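Local coordinates for putative ESAT-6-like protein 6 (Mycobacterium tuberculosis, PDB 3OGI), which is a secreted member of the ESAT-6 subfamily of WXG100 proteins, small helical proteins that typically pair with a partner and leave the cell by type VII secretion, at residues E25-H28 against Q29-R33. Sequence-based numbering, arbitrary orientation.
Sequences EAEH and QAIVR
Glu25-His28 and Gln29-Arg33 meet as successive turns of one alpha-helix, residues 14-37, the first of the two modelled helices of this WXG100 chain. The evidence is a run of four i to i+4 backbone bonds, from Gln29 N to Glu25 O (2.9 Å) through Val32 N to His28 O (3.0 Å). Each N-H points nearly straight at its acceptor, with angles no lower than 156°.

Side chains add to this backbone bonding. Glu25 bends at its second torsion (chi2 54°), which turns its carboxylate back toward His28; the imidazole ND1 donates to OE1 on its syn side at 2.9 Å, from 28° out of the carboxylate plane, and more weakly to OE2. OE1 itself lies close to the ring plane. Next to it, the Gln29 amide stands almost perpendicular to the carboxylate, and its NE2 approaches Glu25 CG at 3.7 Å. Val32 CG2 meets the imidazole obliquely, 3.9 Å from His28 NE2, while Phe61 of helix 51-66 stacks on the ring and ties the two helices together.

Glu27 serves a different face. Its bent chain lays OE2 alongside Ile31, 3.6 Å from CG1, and the same oxygen accepts a hydrogen bond from a polar side chain of the partner protein, against which Ala30 and Ile31 also pack. A water bridges the exposed side, donating to Ala26 O and accepting from Arg33 NH2 at 3.0 Å.

The bond from ND1 to Glu25 would be expected to restrict rotation of the imidazole and, if the ring is protonated, to stabilise its charge. One short length of helix thus combines an orienting carboxylate, an aromatic contact within the hairpin and a polar link to the other protein.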
# COMPACT_ATOMS: atom_id res chain seq x y z
N GLU A 25 3.58 2.44 -10.32
CA GLU A 25 2.29 3.00 -10.70
C GLU A 25 1.26 1.92 -11.13
O GLU A 25 0.04 2.08 -10.90
CB GLU A 25 2.48 4.07 -11.78
CG GLU A 25 1.21 4.86 -12.13
CD GLU A 25 0.52 5.50 -10.92
OE1 GLU A 25 1.16 5.67 -9.85
OE2 GLU A 25 -0.68 5.85 -11.06
N ALA A 26 1.73 0.84 -11.75
CA ALA A 26 0.83 -0.27 -12.02
C ALA A 26 0.31 -0.80 -10.68
O ALA A 26 -0.87 -1.10 -10.52
CB ALA A 26 1.51 -1.39 -12.83
N GLU A 27 1.20 -0.89 -9.71
CA GLU A 27 0.78 -1.39 -8.41
C GLU A 27 -0.25 -0.46 -7.74
O GLU A 27 -1.21 -0.91 -7.13
CB GLU A 27 1.99 -1.63 -7.50
CG GLU A 27 1.56 -1.98 -6.08
CD GLU A 27 0.64 -3.20 -6.00
OE1 GLU A 27 0.43 -3.86 -7.03
OE2 GLU A 27 0.12 -3.48 -4.90
N HIS A 28 -0.01 0.84 -7.84
CA HIS A 28 -0.94 1.85 -7.37
C HIS A 28 -2.31 1.67 -8.02
O HIS A 28 -3.35 1.73 -7.37
CB HIS A 28 -0.36 3.22 -7.71
CG HIS A 28 -1.30 4.36 -7.51
ND1 HIS A 28 -1.24 5.51 -8.26
CD2 HIS A 28 -2.31 4.54 -6.62
CE1 HIS A 28 -2.19 6.34 -7.87
NE2 HIS A 28 -2.85 5.78 -6.88
N GLN A 29 -2.30 1.44 -9.33
CA GLN A 29 -3.56 1.25 -10.04
C GLN A 29 -4.21 -0.05 -9.58
O GLN A 29 -5.42 -0.11 -9.41
CB GLN A 29 -3.33 1.27 -11.54
CG GLN A 29 -2.88 2.63 -12.04
CD GLN A 29 -2.18 2.58 -13.40
OE1 GLN A 29 -1.99 1.50 -14.00
NE2 GLN A 29 -1.78 3.74 -13.90
N ALA A 30 -3.40 -1.07 -9.37
CA ALA A 30 -3.91 -2.33 -8.83
C ALA A 30 -4.60 -2.08 -7.48
O ALA A 30 -5.70 -2.60 -7.21
CB ALA A 30 -2.78 -3.36 -8.69
N ILE A 31 -3.97 -1.29 -6.63
CA ILE A 31 -4.57 -0.97 -5.34
C ILE A 31 -5.91 -0.23 -5.48
O ILE A 31 -6.88 -0.59 -4.83
CB ILE A 31 -3.59 -0.19 -4.44
CG1 ILE A 31 -2.47 -1.14 -3.98
CG2 ILE A 31 -4.34 0.43 -3.24
CD1 ILE A 31 -1.24 -0.44 -3.45
N VAL A 32 -5.98 0.76 -6.35
CA VAL A 32 -7.24 1.46 -6.57
C VAL A 32 -8.38 0.51 -6.93
O VAL A 32 -9.51 0.68 -6.48
CB VAL A 32 -7.11 2.53 -7.66
CG1 VAL A 32 -8.48 3.16 -7.96
CG2 VAL A 32 -6.09 3.57 -7.24
N ARG A 33 -8.08 -0.48 -7.76
CA ARG A 33 -9.09 -1.46 -8.13
C ARG A 33 -9.62 -2.16 -6.89
O ARG A 33 -10.82 -2.32 -6.73
CB ARG A 33 -8.54 -2.49 -9.12
CG ARG A 33 -8.90 -2.24 -10.59
CD ARG A 33 -8.05 -3.11 -11.51
NE ARG A 33 -7.01 -2.32 -12.16
CZ ARG A 33 -5.74 -2.69 -12.27
NH1 ARG A 33 -5.31 -3.85 -11.81
NH2 ARG A 33 -4.89 -1.87 -12.88
O HOH W 1 -1.99 -2.58 -12.55